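Local atomic coordinates of ABC transporter binding protein AcbH (Actinoplanes, PDB entry 3OO8), a protein that serves as the extracellular solute receptor of an ABC transporter and binds beta-D-galactopyranose as its exclusive substrate. Residues A[291-303]-A[360-374]. The protein carries 2 engineered substitutions. Sequence-based numbering, arbitrary orientation.
Sequences YGTDYMDAPTDGF and EIGKCKSVSQFMERD. Engineered in segment 360-374: Glu372 (natural residue Asp).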
# COMPACT_ATOMS: atom_id res chain seq x y z
N TYR A 291 19.51 2.45 -3.82
CA TYR A 291 18.05 2.60 -3.75
C TYR A 291 17.56 3.54 -2.66
O TYR A 291 16.36 3.73 -2.49
CB TYR A 291 17.39 1.23 -3.60
CG TYR A 291 17.84 0.30 -4.72
CD1 TYR A 291 17.59 0.62 -6.05
CD2 TYR A 291 18.54 -0.87 -4.42
CE1 TYR A 291 18.04 -0.20 -7.05
CE2 TYR A 291 18.98 -1.70 -5.42
CZ TYR A 291 18.73 -1.35 -6.74
OH TYR A 291 19.19 -2.19 -7.73
N GLY A 292 18.50 4.12 -1.91
CA GLY A 292 18.20 5.07 -0.83
C GLY A 292 16.94 4.70 -0.05
O GLY A 292 16.78 3.57 0.41
N THR A 293 16.04 5.68 0.06
CA THR A 293 14.71 5.43 0.60
C THR A 293 13.72 5.72 -0.51
O THR A 293 12.63 6.27 -0.28
CB THR A 293 14.40 6.30 1.85
OG1 THR A 293 14.49 7.69 1.55
CG2 THR A 293 15.37 5.97 2.99
N ASP A 294 14.08 5.34 -1.74
CA ASP A 294 13.29 5.78 -2.89
C ASP A 294 11.93 5.13 -3.06
O ASP A 294 11.11 5.61 -3.84
CB ASP A 294 14.05 5.49 -4.17
CG ASP A 294 15.19 6.44 -4.40
OD1 ASP A 294 15.15 7.58 -3.87
OD2 ASP A 294 16.10 6.05 -5.17
N TYR A 295 11.70 4.04 -2.34
CA TYR A 295 10.52 3.21 -2.59
C TYR A 295 9.78 2.93 -1.30
O TYR A 295 10.38 2.89 -0.22
CB TYR A 295 10.96 1.89 -3.25
CG TYR A 295 11.77 2.11 -4.49
CD1 TYR A 295 11.23 2.84 -5.55
CD2 TYR A 295 13.07 1.59 -4.61
CE1 TYR A 295 11.98 3.07 -6.69
CE2 TYR A 295 13.81 1.81 -5.74
CZ TYR A 295 13.27 2.53 -6.77
OH TYR A 295 14.00 2.75 -7.91
N MET A 296 8.48 2.72 -1.40
CA MET A 296 7.65 2.44 -0.22
C MET A 296 6.43 1.66 -0.68
O MET A 296 5.95 1.88 -1.79
CB MET A 296 7.10 3.78 0.35
CG MET A 296 6.46 3.63 1.75
SD MET A 296 5.48 5.12 2.12
CE MET A 296 6.76 6.34 2.41
N ASP A 297 5.91 0.76 0.16
CA ASP A 297 4.57 0.22 -0.06
C ASP A 297 3.58 1.34 0.33
O ASP A 297 3.55 1.77 1.49
CB ASP A 297 4.30 -0.95 0.94
CG ASP A 297 4.71 -2.34 0.42
OD1 ASP A 297 4.82 -2.59 -0.81
OD2 ASP A 297 4.91 -3.22 1.28
N ALA A 298 2.79 1.80 -0.63
CA ALA A 298 1.75 2.81 -0.34
C ALA A 298 0.51 2.39 -1.13
O ALA A 298 0.29 2.86 -2.26
CB ALA A 298 2.23 4.22 -0.69
N PRO A 299 -0.29 1.47 -0.59
CA PRO A 299 -1.42 0.91 -1.35
C PRO A 299 -2.39 1.98 -1.88
O PRO A 299 -2.95 2.75 -1.09
CB PRO A 299 -2.12 -0.01 -0.32
CG PRO A 299 -1.00 -0.41 0.61
CD PRO A 299 -0.15 0.84 0.74
N THR A 300 -2.57 2.01 -3.20
CA THR A 300 -3.26 3.09 -3.88
C THR A 300 -4.56 2.61 -4.52
O THR A 300 -4.58 1.70 -5.38
CB THR A 300 -2.34 3.67 -5.00
OG1 THR A 300 -1.09 4.08 -4.43
CG2 THR A 300 -2.99 4.89 -5.67
N ASP A 301 -5.64 3.24 -4.11
CA ASP A 301 -6.97 2.91 -4.62
C ASP A 301 -7.32 3.87 -5.76
O ASP A 301 -6.89 5.03 -5.75
CB ASP A 301 -8.03 3.02 -3.53
CG ASP A 301 -7.94 1.91 -2.49
OD1 ASP A 301 -7.05 1.02 -2.59
OD2 ASP A 301 -8.73 1.93 -1.51
N GLY A 302 -8.13 3.41 -6.71
CA GLY A 302 -8.53 4.29 -7.81
C GLY A 302 -9.70 3.73 -8.57
O GLY A 302 -10.54 3.03 -8.00
N PHE A 303 -9.76 4.06 -9.86
CA PHE A 303 -10.92 3.71 -10.69
C PHE A 303 -10.46 3.28 -12.06
O PHE A 303 -9.42 3.74 -12.55
CB PHE A 303 -11.85 4.91 -10.81
CG PHE A 303 -12.23 5.45 -9.47
CD1 PHE A 303 -13.28 4.88 -8.79
CD2 PHE A 303 -11.49 6.48 -8.88
CE1 PHE A 303 -13.60 5.32 -7.49
CE2 PHE A 303 -11.80 6.94 -7.58
CZ PHE A 303 -12.87 6.37 -6.90
N GLU A 360 6.13 12.38 2.54
CA GLU A 360 7.02 11.23 2.41
C GLU A 360 6.63 10.33 1.23
O GLU A 360 7.49 9.85 0.50
CB GLU A 360 7.11 10.44 3.72
CG GLU A 360 7.80 11.28 4.81
CD GLU A 360 9.21 11.70 4.43
OE1 GLU A 360 9.93 10.92 3.75
OE2 GLU A 360 9.61 12.81 4.85
N ILE A 361 5.34 10.11 1.02
CA ILE A 361 4.97 9.37 -0.18
C ILE A 361 5.34 10.11 -1.48
O ILE A 361 5.79 9.50 -2.47
CB ILE A 361 3.47 9.01 -0.18
CG1 ILE A 361 3.17 8.11 1.02
CG2 ILE A 361 3.11 8.34 -1.51
CD1 ILE A 361 1.63 7.92 1.28
N GLY A 362 5.21 11.43 -1.46
CA GLY A 362 5.54 12.21 -2.66
C GLY A 362 7.01 12.22 -3.06
O GLY A 362 7.33 12.42 -4.24
N LYS A 363 7.88 11.98 -2.09
CA LYS A 363 9.32 11.89 -2.36
C LYS A 363 9.71 10.59 -3.07
O LYS A 363 10.74 10.55 -3.76
CB LYS A 363 10.12 12.01 -1.05
CG LYS A 363 10.06 13.37 -0.40
CD LYS A 363 10.64 13.20 1.03
CE LYS A 363 10.77 14.46 1.76
NZ LYS A 363 11.29 14.09 3.11
N CYS A 364 8.90 9.54 -2.97
CA CYS A 364 9.26 8.28 -3.58
C CYS A 364 9.25 8.30 -5.12
O CYS A 364 8.30 8.78 -5.74
CB CYS A 364 8.31 7.18 -3.13
SG CYS A 364 8.46 6.84 -1.37
N LYS A 365 10.29 7.74 -5.71
CA LYS A 365 10.42 7.59 -7.17
C LYS A 365 9.32 6.66 -7.72
O LYS A 365 8.77 6.90 -8.81
CB LYS A 365 11.81 7.00 -7.46
CG LYS A 365 12.21 6.98 -8.91
CD LYS A 365 13.73 6.75 -8.99
CE LYS A 365 14.45 7.67 -8.01
NZ LYS A 365 15.95 7.60 -8.09
N SER A 366 9.01 5.60 -6.97
CA SER A 366 7.99 4.61 -7.31
C SER A 366 7.38 4.12 -6.02
O SER A 366 8.06 4.09 -4.99
CB SER A 366 8.60 3.38 -7.99
OG SER A 366 9.11 3.72 -9.27
N VAL A 367 6.10 3.73 -6.05
CA VAL A 367 5.50 3.13 -4.86
C VAL A 367 4.96 1.77 -5.22
O VAL A 367 4.32 1.60 -6.27
CB VAL A 367 4.38 3.99 -4.18
CG1 VAL A 367 4.99 5.24 -3.52
CG2 VAL A 367 3.25 4.30 -5.12
N SER A 368 5.25 0.80 -4.36
CA SER A 368 4.69 -0.52 -4.51
C SER A 368 3.35 -0.54 -3.76
O SER A 368 2.98 0.45 -3.13
CB SER A 368 5.72 -1.56 -4.05
OG SER A 368 6.18 -1.24 -2.73
N GLN A 369 2.63 -1.66 -3.81
CA GLN A 369 1.22 -1.65 -3.40
C GLN A 369 0.92 -2.65 -2.29
O GLN A 369 -0.26 -2.93 -2.06
CB GLN A 369 0.36 -2.06 -4.59
CG GLN A 369 0.54 -1.16 -5.82
CD GLN A 369 0.25 0.32 -5.48
OE1 GLN A 369 -0.76 0.64 -4.88
NE2 GLN A 369 1.14 1.21 -5.92
N PHE A 370 1.98 -3.14 -1.64
CA PHE A 370 1.94 -4.22 -0.62
C PHE A 370 1.87 -5.57 -1.31
O PHE A 370 1.27 -5.70 -2.37
CB PHE A 370 0.81 -4.03 0.40
CG PHE A 370 0.88 -4.99 1.57
CD1 PHE A 370 1.86 -4.86 2.56
CD2 PHE A 370 -0.08 -5.98 1.70
CE1 PHE A 370 1.89 -5.75 3.65
CE2 PHE A 370 -0.04 -6.86 2.78
CZ PHE A 370 0.94 -6.73 3.75
N MET A 371 2.52 -6.57 -0.73
CA MET A 371 2.62 -7.87 -1.41
C MET A 371 1.29 -8.44 -1.86
O MET A 371 1.18 -9.01 -2.95
CB MET A 371 3.38 -8.88 -0.54
CG MET A 371 3.67 -10.16 -1.33
SD MET A 371 4.42 -11.47 -0.30
CE MET A 371 5.99 -10.71 0.15
N GLU A 372 0.25 -8.28 -1.05
CA GLU A 372 -1.06 -8.81 -1.40
C GLU A 372 -1.68 -8.25 -2.69
O GLU A 372 -2.59 -8.89 -3.27
CB GLU A 372 -2.02 -8.59 -0.24
CG GLU A 372 -1.68 -9.45 0.94
CD GLU A 372 -2.56 -10.65 1.06
OE1 GLU A 372 -2.93 -11.26 0.01
OE2 GLU A 372 -2.88 -10.96 2.23
N ARG A 373 -1.22 -7.09 -3.12
CA ARG A 373 -1.71 -6.47 -4.35
C ARG A 373 -0.68 -6.52 -5.46
O ARG A 373 -1.05 -6.44 -6.64
CB ARG A 373 -2.11 -5.01 -4.08
CG ARG A 373 -3.30 -4.88 -3.16
CD ARG A 373 -3.65 -3.41 -2.97
NE ARG A 373 -4.92 -3.24 -2.27
CZ ARG A 373 -5.56 -2.07 -2.18
NH1 ARG A 373 -5.05 -1.01 -2.75
NH2 ARG A 373 -6.73 -1.98 -1.55
N ASP A 374 0.60 -6.69 -5.12
CA ASP A 374 1.61 -6.71 -6.19
C ASP A 374 1.83 -8.09 -6.82
O ASP A 374 2.40 -8.18 -7.92
CB ASP A 374 2.96 -6.15 -5.70
CG ASP A 374 2.99 -4.62 -5.69
OD1 ASP A 374 2.49 -4.03 -6.69
OD2 ASP A 374 3.58 -4.07 -4.75
O HOH W 1 11.64 4.05 -10.04
O HOH W 2 4.79 -5.05 -2.47
O HOH W 3 -8.72 -0.05 0.03
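Arg373 meets Asp301 end-on, NH1 at 2.9 Å and NH2 at 3.2 Å both gripping the single oxygen OD1, which lies in the guanidinium plane; carboxylate and guanidinium are nearly coplanar, 29° apart. The arm, extended from CG to NE, carries the group past Pro299, whose CB touches NH1. OD2 of Asp301 is held by Tyr138 OH, while Phe89 makes a cation-pi contact with the guanidinium and NE bonds a glycerol. With Arg373 and the engineered Glu372 at positions that contact beta-D-galactose, this bridge belongs to the sugar site of a class 2 solute-binding protein fold. An alanine at Arg373 is likely to strip Asp301 of its cationic mate and cost the sugar site a binding group. Ahead of these residues in sequence, 295-297 and 366-368 run parallel as a short, weakly bonded pair: Ser368 N bonds Met296 O at 2.9 Å, and Ser368 O receives Ala298 N, with an N-H...O angle of 166°. Asp297 OD1 takes Ser368 OG at 2.7 Å from above the carboxylate plane, a weak bond from Phe370 N, and a water shared with Asp374 OD2, which may ease the repulsion between the two acids. That Asp374 oxygen also accepts Gln369 N. Bent at chi2 (-56°), Gln369 folds back to offer OE1 to Thr300 N at 2.8 Å. Pro299 CG rests on Phe370 CB, and the Phe370 ring stacks on Trp142 of the sugar site. On the other side of the strand pair from Asp297, Met296 SD lies 3.9 Å from Ile361 CG1.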